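Local coordinates for protein rhamnogalacturonan endolyase YesW (Bacillus subtilis, PDB 2ZUX) that cleaves the rhamnogalacturonan backbone of plant cell-wall pectin by endo-type elimination, and needs calcium or manganese for its activity, at residues D259-G262 against N263-D266; E465-S469 against N470-K474; T540-D544 against P545-L549. All blocks are in the same frame, centred on the assembly; numbering follows the deposited sequence.

Contact 1: residues D259-G262 against N263-D266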
# COMPACT_ATOMS: atom_id res chain seq x y z
N ASP A 259 -20.12 -21.00 -1.56
CA ASP A 259 -21.48 -20.62 -1.98
C ASP A 259 -21.63 -20.86 -3.47
O ASP A 259 -20.64 -21.09 -4.16
CB ASP A 259 -21.83 -19.16 -1.61
CG ASP A 259 -20.95 -18.14 -2.32
OD1 ASP A 259 -21.00 -18.04 -3.57
OD2 ASP A 259 -20.21 -17.42 -1.61
N SER A 260 -22.87 -20.82 -3.96
CA SER A 260 -23.12 -21.07 -5.38
C SER A 260 -23.53 -19.81 -6.15
O SER A 260 -23.67 -19.85 -7.38
CB SER A 260 -24.16 -22.18 -5.58
OG SER A 260 -23.67 -23.42 -5.09
N TYR A 261 -23.70 -18.70 -5.44
CA TYR A 261 -24.14 -17.46 -6.09
C TYR A 261 -22.99 -16.57 -6.57
O TYR A 261 -23.23 -15.58 -7.26
CB TYR A 261 -25.15 -16.70 -5.22
CG TYR A 261 -24.62 -16.02 -3.98
CD1 TYR A 261 -24.16 -14.71 -4.03
CD2 TYR A 261 -24.64 -16.67 -2.74
CE1 TYR A 261 -23.71 -14.06 -2.89
CE2 TYR A 261 -24.18 -16.02 -1.59
CZ TYR A 261 -23.72 -14.72 -1.68
OH TYR A 261 -23.26 -14.07 -0.56
N GLY A 262 -21.75 -16.93 -6.21
CA GLY A 262 -20.56 -16.28 -6.76
C GLY A 262 -19.87 -15.27 -5.86
O GLY A 262 -19.20 -14.36 -6.35
N ASN A 263 -20.00 -15.41 -4.55
CA ASN A 263 -19.39 -14.46 -3.62
C ASN A 263 -17.98 -14.90 -3.25
O ASN A 263 -16.98 -14.26 -3.63
CB ASN A 263 -20.29 -14.30 -2.39
CG ASN A 263 -19.76 -13.31 -1.36
OD1 ASN A 263 -18.55 -13.09 -1.25
ND2 ASN A 263 -20.66 -12.73 -0.58
N ARG A 264 -17.88 -16.03 -2.56
CA ARG A 264 -16.63 -16.49 -1.97
C ARG A 264 -15.55 -16.81 -3.01
O ARG A 264 -14.36 -16.57 -2.76
CB ARG A 264 -16.90 -17.69 -1.07
CG ARG A 264 -17.57 -17.28 0.23
CD ARG A 264 -18.29 -18.46 0.87
NE ARG A 264 -18.90 -18.12 2.15
CZ ARG A 264 -20.03 -17.43 2.30
NH1 ARG A 264 -20.72 -17.00 1.25
NH2 ARG A 264 -20.48 -17.19 3.53
N VAL A 265 -15.98 -17.32 -4.16
CA VAL A 265 -15.08 -17.68 -5.25
C VAL A 265 -14.23 -16.49 -5.72
O VAL A 265 -13.10 -16.68 -6.17
CB VAL A 265 -15.87 -18.29 -6.44
CG1 VAL A 265 -16.90 -17.31 -6.98
CG2 VAL A 265 -14.93 -18.77 -7.55
N ASP A 266 -14.77 -15.28 -5.61
CA ASP A 266 -14.14 -14.11 -6.21
C ASP A 266 -13.56 -13.16 -5.17
O ASP A 266 -13.57 -11.94 -5.34
CB ASP A 266 -15.13 -13.40 -7.14
CG ASP A 266 -15.29 -14.10 -8.48
OD1 ASP A 266 -14.49 -15.00 -8.80
OD2 ASP A 266 -16.25 -13.73 -9.20
O HOH W 1 -18.43 -18.95 -4.29
O HOH W 2 -18.54 -12.59 -8.22
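Asp-259 reaches forward into the turn that follows it and takes hold of the backbone of Gly-262, Asn-263 and Arg-264. Its CB comes within 3.8 Å of Arg-264 NH1, and from there chi1 of 64° sets CG between its own backbone N and carbonyl carbon, which turns the carboxylate inward over the next residues. OD1 receives two N-H groups: Gly-262 N comes in nearly in line with the C-O bond, while Asn-263 N lies 3.0 Å from Asp-259 OD1 on its syn side. OD2 also has two donors. Arg-264 N meets Asp-259 OD2 on the syn side at 2.9 Å, and the salt-bridging Arg-264 NH1 reaches the same OD2 on the anti side, also at 2.9 Å. OD2 lies in the guanidinium plane, at its edge; the carboxylate as a whole is turned 78° from it. A short acid with two oxygens suits four N-H donors from residues so close in sequence, and they should favour its charged form.

Tyr-261 lies alongside Asn-263, their ring and amide planes steeply inclined, and Asn-263 ND2 donates to Tyr-261 OH at 2.9 Å. Gly-262 suits its place because, at its positive phi, a CB would press on the preceding carbonyl oxygen. One water links Gly-262 O to Asp-266 OD2, whose partner oxygen OD1 forms a salt bridge with Arg-286. Asp-259 OD1 accepting from Gly-262 N, three residues on, makes an Asx motif, within the loop that joins strands 241-246 and 268-273 and just ahead of a short 3-10 turn.

Contact 2: residues E465-S469 against N470-K474. With CA (calcium ion), chain F.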
# COMPACT_ATOMS: atom_id res chain seq x y z
N GLU A 465 0.52 10.09 13.33
CA GLU A 465 -0.75 10.79 13.25
C GLU A 465 -1.80 9.86 12.62
O GLU A 465 -1.51 8.71 12.30
CB GLU A 465 -0.57 12.10 12.47
CG GLU A 465 0.25 13.18 13.23
CD GLU A 465 1.71 12.79 13.48
OE1 GLU A 465 2.50 12.74 12.51
OE2 GLU A 465 2.09 12.55 14.66
N GLN A 466 -3.03 10.35 12.49
CA GLN A 466 -4.12 9.53 11.96
C GLN A 466 -4.65 10.12 10.67
O GLN A 466 -4.68 11.35 10.52
CB GLN A 466 -5.26 9.41 12.98
CG GLN A 466 -4.92 8.60 14.23
CD GLN A 466 -4.08 9.40 15.23
OE1 GLN A 466 -4.45 10.52 15.60
NE2 GLN A 466 -2.93 8.87 15.61
N LEU A 467 -5.07 9.27 9.74
CA LEU A 467 -5.68 9.74 8.50
C LEU A 467 -7.01 9.03 8.28
O LEU A 467 -7.13 7.82 8.50
CB LEU A 467 -4.73 9.53 7.32
CG LEU A 467 -5.23 9.95 5.93
CD1 LEU A 467 -4.06 10.36 5.08
CD2 LEU A 467 -6.05 8.87 5.23
N ASP A 468 -8.01 9.79 7.86
CA ASP A 468 -9.33 9.25 7.54
C ASP A 468 -10.00 10.27 6.64
O ASP A 468 -9.84 11.48 6.83
CB ASP A 468 -10.15 9.07 8.83
CG ASP A 468 -11.37 8.18 8.65
OD1 ASP A 468 -11.45 7.41 7.68
OD2 ASP A 468 -12.25 8.23 9.53
N SER A 469 -10.74 9.79 5.63
CA SER A 469 -11.39 10.70 4.70
C SER A 469 -10.35 11.68 4.14
O SER A 469 -9.26 11.26 3.76
CB SER A 469 -12.56 11.40 5.39
OG SER A 469 -13.33 12.14 4.45
N ASN A 470 -10.68 12.98 4.09
CA ASN A 470 -9.72 13.98 3.63
C ASN A 470 -9.05 14.72 4.79
O ASN A 470 -8.73 15.90 4.69
CB ASN A 470 -10.39 14.97 2.66
CG ASN A 470 -11.40 15.88 3.34
OD1 ASN A 470 -11.98 15.53 4.37
ND2 ASN A 470 -11.61 17.06 2.76
N ARG A 471 -8.83 14.00 5.89
CA ARG A 471 -8.32 14.61 7.12
C ARG A 471 -7.09 13.91 7.66
O ARG A 471 -6.98 12.67 7.60
CB ARG A 471 -9.41 14.60 8.20
CG ARG A 471 -10.60 15.49 7.88
CD ARG A 471 -11.71 15.38 8.93
NE ARG A 471 -12.17 14.01 9.15
CZ ARG A 471 -13.17 13.42 8.51
NH1 ARG A 471 -13.86 14.06 7.58
NH2 ARG A 471 -13.49 12.16 8.82
N ILE A 472 -6.17 14.70 8.21
CA ILE A 472 -5.10 14.19 9.07
C ILE A 472 -5.33 14.77 10.46
O ILE A 472 -5.47 15.99 10.61
CB ILE A 472 -3.70 14.57 8.54
CG1 ILE A 472 -3.48 13.97 7.14
CG2 ILE A 472 -2.61 14.11 9.52
CD1 ILE A 472 -2.17 14.36 6.49
N ASP A 473 -5.40 13.89 11.46
CA ASP A 473 -5.62 14.28 12.85
C ASP A 473 -4.43 13.89 13.71
O ASP A 473 -3.63 13.02 13.35
CB ASP A 473 -6.88 13.59 13.40
CG ASP A 473 -8.13 13.86 12.58
OD1 ASP A 473 -8.35 15.02 12.15
OD2 ASP A 473 -8.92 12.92 12.38
N LYS A 474 -4.33 14.51 14.88
CA LYS A 474 -3.34 14.12 15.87
C LYS A 474 -4.02 13.85 17.20
O LYS A 474 -4.92 14.58 17.62
CB LYS A 474 -2.24 15.17 16.03
CG LYS A 474 -1.00 14.62 16.76
CD LYS A 474 0.07 15.65 16.92
CE LYS A 474 1.21 15.10 17.74
NZ LYS A 474 2.01 14.09 16.99
CA CA F . 4.47 12.53 14.11
O HOH W 3 -15.74 12.85 5.63
O HOH W 4 5.56 12.27 11.91
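Glu-465 and Lys-474 meet at the open end of a β-hairpin, with Lys-474 NZ 2.8 Å from Glu-465 OE2 in a salt bridge. The glutamate bends at chi2 (65°), which brings both carboxylate oxygens onto a calcium ion, Glu-465 OE1 at 2.5 Å and OE2 beside it. Lysine is long enough to cross to it: the chain stays extended to CE, and the turn at chi4 (72°) directs NZ to OE2, which it meets from above the carboxylate plane, 39° out of it. Asp-459 and Asp-461 share both the calcium ion and this ammonium group.

At the other end, a type II' turn runs from Asp-468 to Arg-471. The guanidinium of Arg-471 lays one face over Ser-469 CB, 3.6 Å from NH2, and a water joins Arg-471 NH1 to Ser-469 OG. Asp-468 points the same way as Arg-471 but bonds through OD1 to Asn-453. Between the ends, Leu-467 CD1 touches Ile-472 CG1 at 4.2 Å in a non-hydrogen-bonded pair, flanked by the hydrogen-bonded pairs Gln-466 with Asp-473 and Asp-468 with Arg-471.

These are the two inner strands of a four-stranded antiparallel propeller sheet, between 454-456 and 481-487; Leu-467 and Ile-472 also pack on Val-515 of strand 514-519.

Contact 3: residues T540-D544 against P545-L549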
# COMPACT_ATOMS: atom_id res chain seq x y z
N THR A 540 14.53 6.90 3.64
CA THR A 540 13.27 6.92 2.92
C THR A 540 12.52 5.61 3.18
O THR A 540 13.11 4.52 3.16
CB THR A 540 13.44 7.21 1.41
OG1 THR A 540 12.14 7.22 0.80
CG2 THR A 540 14.31 6.16 0.72
N LEU A 541 11.23 5.73 3.45
CA LEU A 541 10.47 4.55 3.88
C LEU A 541 10.34 3.51 2.77
O LEU A 541 10.16 2.33 3.05
CB LEU A 541 9.11 4.97 4.43
CG LEU A 541 9.12 6.03 5.54
CD1 LEU A 541 7.70 6.27 6.05
CD2 LEU A 541 10.06 5.62 6.70
N MET A 542 10.49 3.95 1.52
CA MET A 542 10.44 3.05 0.39
C MET A 542 11.68 2.15 0.30
O MET A 542 11.72 1.24 -0.52
CB MET A 542 10.24 3.84 -0.91
CG MET A 542 8.89 4.55 -0.96
SD MET A 542 7.44 3.49 -0.79
CE MET A 542 7.09 3.18 -2.53
N HIS A 543 12.68 2.43 1.14
CA HIS A 543 13.84 1.54 1.26
C HIS A 543 13.76 0.62 2.49
O HIS A 543 14.71 -0.10 2.80
CB HIS A 543 15.14 2.34 1.30
CG HIS A 543 15.61 2.82 -0.04
ND1 HIS A 543 15.17 2.30 -1.24
CD2 HIS A 543 16.55 3.74 -0.35
CE1 HIS A 543 15.79 2.92 -2.24
NE2 HIS A 543 16.64 3.78 -1.72
N ASP A 544 12.63 0.65 3.19
CA ASP A 544 12.38 -0.32 4.25
C ASP A 544 11.69 -1.55 3.65
O ASP A 544 10.72 -1.40 2.92
CB ASP A 544 11.50 0.26 5.35
CG ASP A 544 11.23 -0.76 6.44
OD1 ASP A 544 12.16 -1.03 7.23
OD2 ASP A 544 10.11 -1.32 6.48
N PRO A 545 12.17 -2.77 3.97
CA PRO A 545 11.64 -3.99 3.36
C PRO A 545 10.18 -4.35 3.65
O PRO A 545 9.63 -5.13 2.90
CB PRO A 545 12.57 -5.09 3.89
CG PRO A 545 13.15 -4.52 5.14
CD PRO A 545 13.32 -3.07 4.85
N VAL A 546 9.58 -3.83 4.73
CA VAL A 546 8.16 -4.09 5.03
C VAL A 546 7.29 -2.93 4.54
O VAL A 546 6.19 -3.15 4.00
CB VAL A 546 7.95 -4.37 6.55
CG1 VAL A 546 6.47 -4.40 6.91
CG2 VAL A 546 8.59 -5.69 6.92
N TYR A 547 7.76 -1.70 4.73
CA TYR A 547 7.00 -0.54 4.27
C TYR A 547 6.81 -0.58 2.76
O TYR A 547 5.71 -0.36 2.26
CB TYR A 547 7.69 0.76 4.70
CG TYR A 547 6.88 1.99 4.39
CD1 TYR A 547 6.09 2.58 5.37
CD2 TYR A 547 6.91 2.57 3.13
CE1 TYR A 547 5.32 3.72 5.08
CE2 TYR A 547 6.16 3.69 2.83
CZ TYR A 547 5.38 4.26 3.81
OH TYR A 547 4.66 5.38 3.48
N ARG A 548 7.89 -0.84 2.02
CA ARG A 548 7.80 -0.83 0.55
C ARG A 548 6.78 -1.85 0.07
O ARG A 548 6.02 -1.61 -0.88
CB ARG A 548 9.17 -1.12 -0.08
CG ARG A 548 9.16 -1.21 -1.61
CD ARG A 548 8.72 0.11 -2.19
NE ARG A 548 8.53 0.14 -3.65
CZ ARG A 548 7.37 -0.09 -4.26
NH1 ARG A 548 6.29 -0.48 -3.57
NH2 ARG A 548 7.29 0.01 -5.59
N LEU A 549 6.77 -3.01 0.72
CA LEU A 549 5.81 -4.05 0.37
C LEU A 549 4.39 -3.65 0.74
O LEU A 549 3.45 -3.99 0.02
CB LEU A 549 6.19 -5.40 0.99
CG LEU A 549 7.58 -5.90 0.57
CD1 LEU A 549 7.87 -7.23 1.24
CD2 LEU A 549 7.71 -6.02 -0.94
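Leu-541 sets its CB over one face of the Tyr-547 ring, 3.5 Å from the ring centroid and only 12° off the normal, a CH-pi contact almost directly above the centre. Its CD1 extends over the same ring toward CE1 and CZ, so a branched aliphatic chain suits a site that must spread across the aromatic surface. Met-542 approaches the ring quite differently. Its SD stands in the ring plane at the edge, 3.8 Å from Tyr-547 CE2, in a Met-aromatic contact. Bends at chi2 and chi3 then carry the methyl away from the tyrosine and over a face of the Arg-548 guanidinium, with Met-542 CE 3.5 Å from Arg-548 NE. One flexible thioether thus fills the corner between two flat groups.

Asp-544 fixes the backbone that presents these side chains. With CG anti to its backbone N (chi1 179°), the carboxylate swings forward over the start of the helix. Asp-544 OD2 offers its anti lone pair to Tyr-547 N, 3.0 Å away, whereas Val-546 N reaches the same oxygen from well above the carboxylate plane. These are capping bonds, made by an aspartate just before the turn that leads into the helix, and its charge is probably favoured by the helix dipole. Asp-544 O then receives Arg-548 N at 3.0 Å. Pro-545 suits the turn leading into the helix, where its backbone nitrogen has no N-H to satisfy. Asp-544 OD1 is held by Ser-565.

The helix, 547-553, is the one helix in this largely β protein. Tyr-547 OH bonds to Glu-513 and to Asp-506 N, Arg-548 forms a salt bridge with Glu-6, and Val-546 and Leu-549 pack on strand 329-331, with Arg-548 and Leu-549 also touching Tyr-184 of strand 182-184.

In the fold
All three contacts fall within the C-terminal β-propeller domain of this lyase family and follow one another along the chain in numerical order, none nested in another. Contact 1 is the outlying one: its centre is 26 Å from the centre of the chain and about 35 Å from the centre of each of the others. Contacts 2 and 3 have centres about 21 Å apart and nearest atoms about 10 Å apart, without touching. They differ in kind: contact 1 is a loop between sheets, contact 2 a hairpin within a sheet, and contact 3 the entry to helix 547-553, nearer the centre. Contact 2 holds a calcium ligand; contacts 1 and 3 lie near other calcium sites, in keeping with a possible structural role for calcium.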